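Local coordinates for GGDEF and EAL domain-containing protein (Vibrio cholerae O1 str. 2010EL-1786, PDB 6PWK) that binds cyclic di-GMP and probably acts as a receptor that controls large adhesins, cell adhesion and biofilm formation in Vibrio cholerae, at residues L155-A160 and K179-K184; E193-D198 and D249-E254; S221-D226 and N233-A238. All coordinates share one frame; numbering follows the deposited sequence.

Interaction 1. Residues L155-A160 and K179-K184. With C2E (9,9'-[(2R,3R,3aS,5S,7aR,9R,10R,10aS,12S,14aR)-3,5,10,12-tetrahydroxy-5,12-dioxidooctahydro-2H,7H-difuro[3,2-d:3',2'-j][1,3,7,9,2,8]tetraoxadiphosphacyclododecine-2,9-diyl]bis(2-amino-1,9-dihydro-6H-purin-6-one)), chain D.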
# COMPACT_ATOMS: atom_id res chain seq x y z
N LEU A 155 1.91 -22.13 13.06
CA LEU A 155 2.04 -20.86 13.77
C LEU A 155 1.13 -19.80 13.17
O LEU A 155 0.55 -18.98 13.89
CB LEU A 155 3.50 -20.42 13.75
CG LEU A 155 4.13 -19.72 14.96
CD1 LEU A 155 3.59 -20.26 16.26
CD2 LEU A 155 5.64 -19.89 14.91
N ASP A 156 0.98 -19.81 11.84
CA ASP A 156 0.16 -18.81 11.17
C ASP A 156 -1.33 -19.08 11.39
O ASP A 156 -2.11 -18.15 11.60
CB ASP A 156 0.49 -18.78 9.68
CG ASP A 156 0.07 -17.49 9.01
OD1 ASP A 156 -0.21 -16.51 9.72
OD2 ASP A 156 0.02 -17.46 7.76
N ASN A 157 -1.73 -20.36 11.34
CA ASN A 157 -3.13 -20.69 11.56
C ASN A 157 -3.53 -20.49 13.02
O ASN A 157 -4.68 -20.11 13.30
CB ASN A 157 -3.41 -22.13 11.13
CG ASN A 157 -3.40 -22.31 9.63
OD1 ASN A 157 -4.44 -22.27 8.98
ND2 ASN A 157 -2.21 -22.49 9.06
N ALA A 158 -2.62 -20.73 13.96
CA ALA A 158 -2.91 -20.46 15.36
C ALA A 158 -3.06 -18.96 15.60
O ALA A 158 -3.91 -18.54 16.39
CB ALA A 158 -1.82 -21.05 16.25
N LEU A 159 -2.24 -18.15 14.93
CA LEU A 159 -2.38 -16.70 15.05
C LEU A 159 -3.72 -16.23 14.50
O LEU A 159 -4.34 -15.33 15.07
CB LEU A 159 -1.22 -16.01 14.33
CG LEU A 159 -1.13 -14.49 14.47
CD1 LEU A 159 -1.05 -14.11 15.94
CD2 LEU A 159 0.07 -13.96 13.71
N ALA A 160 -4.17 -16.83 13.40
CA ALA A 160 -5.49 -16.49 12.87
C ALA A 160 -6.59 -16.91 13.84
O ALA A 160 -7.62 -16.23 13.95
CB ALA A 160 -5.69 -17.16 11.51
N LYS A 179 -7.07 -31.04 12.70
CA LYS A 179 -7.56 -29.91 11.93
C LYS A 179 -6.68 -29.68 10.70
O LYS A 179 -5.47 -29.91 10.72
CB LYS A 179 -7.60 -28.65 12.79
CG LYS A 179 -8.69 -28.65 13.84
CD LYS A 179 -8.78 -27.32 14.56
CE LYS A 179 -7.52 -27.03 15.37
NZ LYS A 179 -7.62 -25.74 16.11
N ILE A 180 -7.32 -29.22 9.63
CA ILE A 180 -6.61 -28.94 8.38
C ILE A 180 -5.84 -27.64 8.54
O ILE A 180 -6.44 -26.57 8.74
CB ILE A 180 -7.59 -28.88 7.20
CG1 ILE A 180 -8.14 -30.27 6.85
CG2 ILE A 180 -6.92 -28.25 5.98
CD1 ILE A 180 -9.31 -30.71 7.71
N ILE A 181 -4.52 -27.72 8.46
CA ILE A 181 -3.64 -26.56 8.58
C ILE A 181 -2.96 -26.34 7.24
O ILE A 181 -2.36 -27.27 6.69
CB ILE A 181 -2.62 -26.74 9.72
CG1 ILE A 181 -3.16 -26.15 11.03
CG2 ILE A 181 -1.28 -26.08 9.36
CD1 ILE A 181 -4.42 -26.81 11.55
N LEU A 182 -3.06 -25.12 6.72
CA LEU A 182 -2.51 -24.78 5.42
C LEU A 182 -1.81 -23.44 5.49
O LEU A 182 -2.12 -22.60 6.35
CB LEU A 182 -3.61 -24.73 4.34
CG LEU A 182 -4.38 -26.02 4.05
CD1 LEU A 182 -5.52 -25.75 3.09
CD2 LEU A 182 -3.45 -27.08 3.49
N GLY A 183 -0.85 -23.23 4.59
CA GLY A 183 -0.23 -21.93 4.44
C GLY A 183 -1.17 -20.95 3.76
O GLY A 183 -2.26 -21.29 3.30
N LYS A 184 -0.72 -19.69 3.69
CA LYS A 184 -1.57 -18.64 3.15
C LYS A 184 -1.94 -18.92 1.69
O LYS A 184 -3.11 -18.81 1.31
CB LYS A 184 -0.87 -17.28 3.27
CG LYS A 184 -0.71 -16.78 4.69
CD LYS A 184 -0.28 -15.32 4.71
CE LYS A 184 0.00 -14.83 6.12
NZ LYS A 184 1.22 -15.46 6.70
P1 C2E D . 2.69 -18.96 2.51
O2P C2E D . 2.52 -17.46 2.54
O1P C2E D . 1.71 -19.41 1.47
O5' C2E D . 4.11 -19.46 1.89
C5' C2E D . 4.20 -20.73 1.33
C4' C2E D . 5.69 -20.80 0.89
O4' C2E D . 5.91 -19.85 0.03
C3' C2E D . 6.49 -20.30 2.11
O3' C2E D . 6.82 -21.30 2.95
C2' C2E D . 7.74 -19.65 1.50
O2' C2E D . 8.87 -20.62 1.47
C1' C2E D . 7.45 -19.40 0.25
N9 C2E D . 7.69 -18.03 -0.13
C8 C2E D . 6.58 -17.56 0.48
N7 C2E D . 6.57 -16.22 0.27
C5 C2E D . 7.64 -15.88 -0.45
C6 C2E D . 8.20 -14.55 -1.00
O6 C2E D . 7.64 -13.52 -0.82
N1 C2E D . 9.42 -14.51 -1.76
C2 C2E D . 10.15 -15.74 -2.02
N2 C2E D . 11.40 -15.82 -2.78
N3 C2E D . 9.60 -16.98 -1.49
C4 C2E D . 8.34 -17.02 -0.70
P11 C2E D . 7.42 -20.74 4.40
O21 C2E D . 8.41 -19.60 4.38
O11 C2E D . 8.19 -21.88 4.99
O5A C2E D . 6.08 -20.59 5.36
C5A C2E D . 4.95 -21.35 4.99
C4A C2E D . 3.78 -20.83 5.72
O4A C2E D . 4.11 -20.49 6.94
C3A C2E D . 3.25 -19.43 4.95
O3A C2E D . 2.24 -19.75 3.89
C2A C2E D . 2.73 -18.76 5.82
O2A C2E D . 1.29 -19.17 5.95
C1A C2E D . 3.57 -19.09 7.17
N91 C2E D . 4.54 -18.22 7.38
C81 C2E D . 5.81 -18.25 6.95
N71 C2E D . 6.41 -17.15 7.45
C51 C2E D . 5.51 -16.48 8.16
C61 C2E D . 5.60 -15.18 8.95
O61 C2E D . 6.63 -14.61 8.98
N11 C2E D . 4.48 -14.64 9.66
C21 C2E D . 3.22 -15.34 9.63
N21 C2E D . 2.06 -14.81 10.33
N31 C2E D . 3.14 -16.59 8.87
C41 C2E D . 4.33 -17.14 8.13
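Asp-156 and Lys-184 form a salt bridge beside bound cyclic di-GMP. Lys-184 NZ lies 2.6 Å from Asp-156 OD2 and meets the carboxylate from above its plane. The two side chains cross at about a right angle. Asp-156 OD2 also accepts a hydrogen bond from the ribose hydroxyl O2A of the ligand, and OD1 takes the guanine amino group N21 at 2.9 Å. One carboxylate thus holds lysine, sugar and base together. The lysine reaches it by a bend at the end of its chain (chi4 69°), after a nearly straight run to CE.

Lys-184 also binds with its backbone. Its backbone N-H is shared between ligand O3A, 3.0 Å from N, and O2A, and both bonds are bent. Gly-183 is the N-cap of helix 184-197, so the ribose oxygens O2A and O3A sit at the start of a helix. The site joins helix 148-164 of the GGDEF domain to the loop before helix 184-197. The ligand is also hydrogen-bonded to Arg-28, Glu-96 and Gln-185, and to Asp-68 of the second subunit.

Further out, Asn-157 fixes this loop to helix 148-164. Its ND2 donates to Leu-182 O at 2.7 Å, almost straight (172°), and also bonds to Ser-153 O. Asn-157 OD1 accepts from Trp-187 NE1. Ile-181 CG2 packs against the amide, 3.7 Å from Asn-157 ND2.

Interaction 2. Residues E193-D198 and D249-E254. With C2E (9,9'-[(2R,3R,3aS,5S,7aR,9R,10R,10aS,12S,14aR)-3,5,10,12-tetrahydroxy-5,12-dioxidooctahydro-2H,7H-difuro[3,2-d:3',2'-j][1,3,7,9,2,8]tetraoxadiphosphacyclododecine-2,9-diyl]bis(2-amino-1,9-dihydro-6H-purin-6-one)), chain C.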
# COMPACT_ATOMS: atom_id res chain seq x y z
N GLU A 193 -10.61 -22.92 -5.55
CA GLU A 193 -11.18 -24.21 -5.95
C GLU A 193 -12.64 -24.31 -5.52
O GLU A 193 -13.49 -24.76 -6.29
CB GLU A 193 -10.36 -25.34 -5.34
CG GLU A 193 -10.66 -26.72 -5.90
CD GLU A 193 -9.81 -27.80 -5.25
OE1 GLU A 193 -9.89 -28.96 -5.69
OE2 GLU A 193 -9.06 -27.48 -4.31
N ALA A 194 -12.95 -23.87 -4.30
CA ALA A 194 -14.33 -23.91 -3.81
C ALA A 194 -15.22 -22.96 -4.59
O ALA A 194 -16.39 -23.27 -4.85
CB ALA A 194 -14.37 -23.57 -2.32
N ILE A 195 -14.69 -21.80 -4.97
CA ILE A 195 -15.46 -20.87 -5.79
C ILE A 195 -15.72 -21.46 -7.17
O ILE A 195 -16.83 -21.36 -7.71
CB ILE A 195 -14.74 -19.51 -5.88
CG1 ILE A 195 -14.75 -18.81 -4.52
CG2 ILE A 195 -15.37 -18.63 -6.95
CD1 ILE A 195 -13.99 -17.50 -4.50
N HIS A 196 -14.71 -22.12 -7.75
CA HIS A 196 -14.83 -22.62 -9.11
C HIS A 196 -15.81 -23.78 -9.20
O HIS A 196 -16.56 -23.89 -10.18
CB HIS A 196 -13.45 -23.04 -9.63
CG HIS A 196 -13.41 -23.28 -11.11
ND1 HIS A 196 -13.24 -24.54 -11.65
CD2 HIS A 196 -13.52 -22.43 -12.16
CE1 HIS A 196 -13.25 -24.45 -12.97
NE2 HIS A 196 -13.41 -23.18 -13.30
N ASN A 197 -15.83 -24.65 -8.19
CA ASN A 197 -16.66 -25.84 -8.20
C ASN A 197 -17.98 -25.65 -7.45
O ASN A 197 -18.75 -26.62 -7.34
CB ASN A 197 -15.90 -27.02 -7.59
CG ASN A 197 -14.61 -27.32 -8.33
OD1 ASN A 197 -14.57 -28.17 -9.22
ND2 ASN A 197 -13.55 -26.61 -7.97
N ASP A 198 -18.26 -24.45 -6.95
CA ASP A 198 -19.50 -24.15 -6.24
C ASP A 198 -19.71 -25.10 -5.06
O ASP A 198 -20.78 -25.69 -4.88
CB ASP A 198 -20.70 -24.18 -7.20
CG ASP A 198 -20.68 -23.03 -8.19
OD1 ASP A 198 -20.89 -21.88 -7.77
OD2 ASP A 198 -20.45 -23.29 -9.39
N ASP A 249 -15.49 -12.00 -1.58
CA ASP A 249 -16.66 -11.17 -1.31
C ASP A 249 -17.50 -10.98 -2.57
O ASP A 249 -18.74 -10.96 -2.50
CB ASP A 249 -16.24 -9.82 -0.73
CG ASP A 249 -15.96 -9.89 0.76
OD1 ASP A 249 -16.47 -10.81 1.42
OD2 ASP A 249 -15.23 -9.02 1.27
N GLN A 250 -16.86 -10.83 -3.73
CA GLN A 250 -17.62 -10.67 -4.96
C GLN A 250 -18.40 -11.93 -5.31
O GLN A 250 -19.51 -11.85 -5.85
CB GLN A 250 -16.68 -10.28 -6.11
CG GLN A 250 -16.20 -8.84 -6.05
CD GLN A 250 -15.01 -8.58 -6.94
OE1 GLN A 250 -14.15 -7.75 -6.63
NE2 GLN A 250 -14.94 -9.28 -8.07
N TYR A 251 -17.85 -13.10 -4.99
CA TYR A 251 -18.58 -14.34 -5.23
C TYR A 251 -19.80 -14.44 -4.32
O TYR A 251 -20.89 -14.80 -4.77
CB TYR A 251 -17.65 -15.54 -5.03
CG TYR A 251 -18.37 -16.87 -5.10
CD1 TYR A 251 -18.66 -17.46 -6.33
CD2 TYR A 251 -18.75 -17.55 -3.95
CE1 TYR A 251 -19.32 -18.67 -6.40
CE2 TYR A 251 -19.41 -18.76 -4.01
CZ TYR A 251 -19.69 -19.32 -5.24
OH TYR A 251 -20.34 -20.53 -5.31
N VAL A 252 -19.62 -14.13 -3.03
CA VAL A 252 -20.73 -14.20 -2.09
C VAL A 252 -21.83 -13.22 -2.48
O VAL A 252 -23.02 -13.55 -2.46
CB VAL A 252 -20.23 -13.94 -0.65
CG1 VAL A 252 -21.40 -13.81 0.31
CG2 VAL A 252 -19.29 -15.05 -0.22
N ILE A 253 -21.45 -11.99 -2.86
CA ILE A 253 -22.44 -10.99 -3.25
C ILE A 253 -23.20 -11.45 -4.49
O ILE A 253 -24.42 -11.28 -4.58
CB ILE A 253 -21.76 -9.63 -3.47
CG1 ILE A 253 -21.22 -9.08 -2.15
CG2 ILE A 253 -22.73 -8.64 -4.10
CD1 ILE A 253 -20.38 -7.83 -2.31
N GLU A 254 -22.50 -12.04 -5.46
CA GLU A 254 -23.17 -12.55 -6.64
C GLU A 254 -24.17 -13.64 -6.28
O GLU A 254 -25.31 -13.63 -6.73
CB GLU A 254 -22.14 -13.08 -7.64
CG GLU A 254 -21.40 -11.99 -8.40
CD GLU A 254 -20.30 -12.54 -9.29
OE1 GLU A 254 -19.91 -13.71 -9.10
OE2 GLU A 254 -19.83 -11.81 -10.18
P1 C2E C . -19.49 -12.58 12.38
O2P C2E C . -19.90 -11.32 11.66
O1P C2E C . -19.40 -12.18 13.83
O5' C2E C . -20.65 -13.72 12.33
C5' C2E C . -21.08 -14.28 13.53
C4' C2E C . -20.29 -15.60 13.71
O4' C2E C . -20.55 -16.13 14.87
C3' C2E C . -20.76 -16.67 12.71
O3' C2E C . -19.83 -17.65 12.72
C2' C2E C . -22.02 -17.19 13.42
O2' C2E C . -22.42 -18.51 12.85
C1' C2E C . -21.52 -17.40 14.60
N9 C2E C . -22.37 -17.44 15.77
C8 C2E C . -23.49 -16.90 15.24
N7 C2E C . -24.41 -16.87 16.24
C5 C2E C . -23.86 -17.36 17.35
C6 C2E C . -24.36 -17.58 18.79
O6 C2E C . -25.46 -17.30 19.12
N1 C2E C . -23.48 -18.14 19.76
C2 C2E C . -22.12 -18.51 19.43
N2 C2E C . -21.18 -19.09 20.39
N3 C2E C . -21.69 -18.28 18.06
C4 C2E C . -22.59 -17.70 17.04
P11 C2E C . -19.30 -18.05 11.20
O21 C2E C . -20.27 -18.71 10.27
O11 C2E C . -18.19 -19.05 11.40
O5A C2E C . -18.64 -16.62 10.70
C5A C2E C . -17.43 -16.34 11.34
C4A C2E C . -16.84 -15.11 10.77
O4A C2E C . -16.47 -15.34 9.54
C3A C2E C . -17.98 -13.87 10.72
O3A C2E C . -17.96 -13.10 12.01
C2A C2E C . -17.65 -13.15 9.79
O2A C2E C . -16.69 -12.09 10.26
C1A C2E C . -16.93 -14.15 8.73
N91 C2E C . -17.78 -14.51 7.79
C81 C2E C . -18.73 -15.45 7.81
N71 C2E C . -19.32 -15.42 6.60
C51 C2E C . -18.73 -14.48 5.86
C61 C2E C . -18.97 -14.00 4.44
O61 C2E C . -19.82 -14.52 3.80
N11 C2E C . -18.18 -12.95 3.87
C21 C2E C . -17.14 -12.33 4.66
N21 C2E C . -16.34 -11.26 4.08
N31 C2E C . -16.93 -12.80 6.03
C41 C2E C . -17.76 -13.90 6.61
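A Schellman motif at the C-terminal end of helix 184-197 places Asp-198 next to Tyr-251 of helix 245-261. The positive phi of Asp-198 turns the chain out of the helix. The Tyr-251 hydroxyl donates to Asp-198: OH lies 2.9 Å from OD1. It meets the carboxylate on its anti side, 23° out of the plane, and the oxygen sits at the ring edge. Arg-255 NE bonds to the same hydroxyl, so the phenol is gripped by two polar groups.

The rest of the contact is apolar. Ile-195 and Tyr-251 run alongside each other, pointing opposite ways. Ile-195 CG1 lies over one ring face, 4.1 Å above the plane and toward the rim. Its CG2 branch touches the ring too, 3.5 Å from Tyr-251 CD1. The tyrosine has CG anti to its own N (chi1 174°), which carries the ring across to helix 184-197.

Helix 245-261 is one of the helices around the barrel of the EAL domain, and helix 184-197 packs against it, just ahead of strand 200-209. Phe-200, on that strand, also meets the Tyr-251 ring. Helix 245-261 also reaches the ligand pocket. Asp-249 OD1 accepts the amino group N21 of a cyclic di-GMP guanine at 2.7 Å, with an N-H...O angle of 163°. Asp-249 OD2 is held by Ser-277 OG and the backbone N of Ala-274.

Interaction 3. Residues S221-D226 and N233-A238; sequences SAFEKD and NQFLFA. With C2E (9,9'-[(2R,3R,3aS,5S,7aR,9R,10R,10aS,12S,14aR)-3,5,10,12-tetrahydroxy-5,12-dioxidooctahydro-2H,7H-difuro[3,2-d:3',2'-j][1,3,7,9,2,8]tetraoxadiphosphacyclododecine-2,9-diyl]bis(2-amino-1,9-dihydro-6H-purin-6-one)), chain C.
Phe-223 and Phe-235 meet obliquely, their ring planes at 52° and their centroids 5.5 Å apart, in neither a stack nor an edge-to-face pair. Each ring leaves its backbone between N and the carbonyl carbon (chi1 68° for Phe-223, 60° for Phe-235). From there the two rings meet between strand 214-225 and helix 232-241. The approach is by the ring corners: Phe-223 CE2 lies 3.5 Å from Phe-235 CE2. The Phe-235 atom is at the edge of the Phe-223 ring, near its plane. The helix is kinked just beyond Phe-235, where the N atoms of Phe-237 and Ala-238 lack the usual bond to the preceding turn.

Other aromatic side chains extend the cluster. Phe-223 stacks on Tyr-230, and Phe-235 meets Phe-248 edge-to-face.

The same segments line the cyclic di-GMP pocket of the EAL domain. Ser-221 N donates to guanine N71 at 3.2 Å, and Ser-221 OG bonds to O61 at 2.6 Å. From the helix, Leu-236 CD1 packs on the base, 3.5 Å from N31, and Asn-233 touches a ribose.

Between 221-226 and 233-238 the contact is therefore buried apolar packing, with no hydrogen bond across it. Ser-221 bonds the Hoogsteen edge, consistent with recognition of guanine.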
# COMPACT_ATOMS: atom_id res chain seq x y z
N SER A 221 -21.01 -17.69 5.14
CA SER A 221 -20.50 -18.50 4.04
C SER A 221 -19.59 -19.60 4.57
O SER A 221 -18.80 -19.39 5.49
CB SER A 221 -19.73 -17.63 3.04
OG SER A 221 -20.58 -16.64 2.47
N ALA A 222 -19.73 -20.79 3.98
CA ALA A 222 -18.86 -21.91 4.25
C ALA A 222 -18.78 -22.76 2.99
O ALA A 222 -19.59 -22.62 2.07
CB ALA A 222 -19.35 -22.75 5.44
N PHE A 223 -17.79 -23.65 2.94
CA PHE A 223 -17.69 -24.58 1.83
C PHE A 223 -17.16 -25.92 2.34
O PHE A 223 -16.58 -26.00 3.43
CB PHE A 223 -16.79 -24.04 0.71
CG PHE A 223 -15.34 -23.94 1.07
CD1 PHE A 223 -14.48 -25.00 0.84
CD2 PHE A 223 -14.83 -22.79 1.64
CE1 PHE A 223 -13.14 -24.91 1.17
CE2 PHE A 223 -13.49 -22.69 1.97
CZ PHE A 223 -12.65 -23.76 1.73
N GLU A 224 -17.37 -26.96 1.54
CA GLU A 224 -17.01 -28.31 1.92
C GLU A 224 -16.25 -28.98 0.79
O GLU A 224 -16.66 -28.90 -0.38
CB GLU A 224 -18.25 -29.13 2.30
CG GLU A 224 -18.97 -28.59 3.53
CD GLU A 224 -20.15 -29.43 3.95
OE1 GLU A 224 -20.99 -28.93 4.73
OE2 GLU A 224 -20.25 -30.59 3.51
N LYS A 225 -15.15 -29.65 1.13
CA LYS A 225 -14.36 -30.43 0.18
C LYS A 225 -14.06 -31.78 0.80
O LYS A 225 -13.51 -31.85 1.90
CB LYS A 225 -13.06 -29.72 -0.19
CG LYS A 225 -12.21 -30.49 -1.18
CD LYS A 225 -10.80 -29.93 -1.27
CE LYS A 225 -10.04 -30.51 -2.45
NZ LYS A 225 -8.65 -30.00 -2.52
N ASP A 226 -14.44 -32.85 0.10
CA ASP A 226 -14.21 -34.23 0.55
C ASP A 226 -14.77 -34.46 1.95
O ASP A 226 -14.11 -35.00 2.83
CB ASP A 226 -12.72 -34.58 0.49
CG ASP A 226 -12.17 -34.56 -0.92
OD1 ASP A 226 -12.90 -34.98 -1.85
OD2 ASP A 226 -11.01 -34.14 -1.11
N ASN A 233 -13.62 -17.99 9.19
CA ASN A 233 -12.49 -17.63 10.05
C ASN A 233 -11.30 -18.56 9.89
O ASN A 233 -10.24 -18.28 10.47
CB ASN A 233 -12.93 -17.61 11.52
CG ASN A 233 -13.60 -16.31 11.91
OD1 ASN A 233 -13.47 -15.30 11.22
ND2 ASN A 233 -14.33 -16.33 13.02
N GLN A 234 -11.42 -19.64 9.12
CA GLN A 234 -10.28 -20.52 8.89
C GLN A 234 -9.38 -20.00 7.77
O GLN A 234 -8.18 -20.27 7.79
CB GLN A 234 -10.77 -21.93 8.56
CG GLN A 234 -11.50 -22.62 9.71
CD GLN A 234 -12.00 -24.01 9.33
OE1 GLN A 234 -13.18 -24.19 9.03
NE2 GLN A 234 -11.11 -24.99 9.35
N PHE A 235 -9.94 -19.27 6.80
CA PHE A 235 -9.17 -18.85 5.63
C PHE A 235 -9.18 -17.36 5.36
O PHE A 235 -8.43 -16.91 4.48
CB PHE A 235 -9.68 -19.58 4.37
CG PHE A 235 -11.12 -19.32 4.05
CD1 PHE A 235 -11.50 -18.19 3.34
CD2 PHE A 235 -12.11 -20.21 4.45
CE1 PHE A 235 -12.83 -17.95 3.04
CE2 PHE A 235 -13.44 -19.97 4.16
CZ PHE A 235 -13.80 -18.84 3.45
N LEU A 236 -10.00 -16.56 6.05
CA LEU A 236 -10.11 -15.15 5.72
C LEU A 236 -8.80 -14.40 5.97
O LEU A 236 -8.52 -13.40 5.30
CB LEU A 236 -11.25 -14.50 6.50
CG LEU A 236 -12.60 -14.48 5.79
CD1 LEU A 236 -13.66 -13.86 6.69
CD2 LEU A 236 -12.50 -13.72 4.47
N PHE A 237 -8.00 -14.86 6.93
CA PHE A 237 -6.72 -14.21 7.19
C PHE A 237 -5.79 -14.36 5.99
O PHE A 237 -5.03 -13.43 5.66
CB PHE A 237 -6.07 -14.80 8.44
CG PHE A 237 -5.38 -16.12 8.20
CD1 PHE A 237 -6.11 -17.28 8.02
CD2 PHE A 237 -4.00 -16.19 8.14
CE1 PHE A 237 -5.48 -18.49 7.80
CE2 PHE A 237 -3.36 -17.39 7.92
CZ PHE A 237 -4.10 -18.54 7.75
N ALA A 238 -5.83 -15.51 5.32
CA ALA A 238 -4.96 -15.73 4.17
C ALA A 238 -5.38 -14.87 2.98
O ALA A 238 -4.53 -14.35 2.26
CB ALA A 238 -4.97 -17.21 3.78
P1 C2E C . -19.49 -12.58 12.38
O2P C2E C . -19.90 -11.32 11.66
O1P C2E C . -19.40 -12.18 13.83
O5' C2E C . -20.65 -13.72 12.33
C5' C2E C . -21.08 -14.28 13.53
C4' C2E C . -20.29 -15.60 13.71
O4' C2E C . -20.55 -16.13 14.87
C3' C2E C . -20.76 -16.67 12.71
O3' C2E C . -19.83 -17.65 12.72
C2' C2E C . -22.02 -17.19 13.42
O2' C2E C . -22.42 -18.51 12.85
C1' C2E C . -21.52 -17.40 14.60
N9 C2E C . -22.37 -17.44 15.77
C8 C2E C . -23.49 -16.90 15.24
N7 C2E C . -24.41 -16.87 16.24
C5 C2E C . -23.86 -17.36 17.35
C6 C2E C . -24.36 -17.58 18.79
O6 C2E C . -25.46 -17.30 19.12
N1 C2E C . -23.48 -18.14 19.76
C2 C2E C . -22.12 -18.51 19.43
N2 C2E C . -21.18 -19.09 20.39
N3 C2E C . -21.69 -18.28 18.06
C4 C2E C . -22.59 -17.70 17.04
P11 C2E C . -19.30 -18.05 11.20
O21 C2E C . -20.27 -18.71 10.27
O11 C2E C . -18.19 -19.05 11.40
O5A C2E C . -18.64 -16.62 10.70
C5A C2E C . -17.43 -16.34 11.34
C4A C2E C . -16.84 -15.11 10.77
O4A C2E C . -16.47 -15.34 9.54
C3A C2E C . -17.98 -13.87 10.72
O3A C2E C . -17.96 -13.10 12.01
C2A C2E C . -17.65 -13.15 9.79
O2A C2E C . -16.69 -12.09 10.26
C1A C2E C . -16.93 -14.15 8.73
N91 C2E C . -17.78 -14.51 7.79
C81 C2E C . -18.73 -15.45 7.81
N71 C2E C . -19.32 -15.42 6.60
C51 C2E C . -18.73 -14.48 5.86
C61 C2E C . -18.97 -14.00 4.44
O61 C2E C . -19.82 -14.52 3.80
N11 C2E C . -18.18 -12.95 3.87
C21 C2E C . -17.14 -12.33 4.66
N21 C2E C . -16.34 -11.26 4.08
N31 C2E C . -16.93 -12.80 6.03
C41 C2E C . -17.76 -13.90 6.61

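Overall arrangement
Interaction 1 comes first along the chain, between helix 148-164 of the GGDEF domain and the loop before helix 184-197. Interactions 2 and 3 lie in the EAL domain, with 221-226 and 233-238 falling between the two segments of interaction 2. Their centres are 11 Å apart, and both touch the same cyclic di-GMP. Glu-193 and Lys-225 join them by a salt bridge. Interaction 1 binds a different cyclic di-GMP. Its centre is 12 Å from interaction 3, and Phe-237 of helix 232-241 packs on Asp-156 and Ala-160. Helix 184-197 begins in interaction 1 and supplies 193-198 to interaction 2. The two ligand sites are thus linked through helices 184-197 and 232-241, at the junction of the domains.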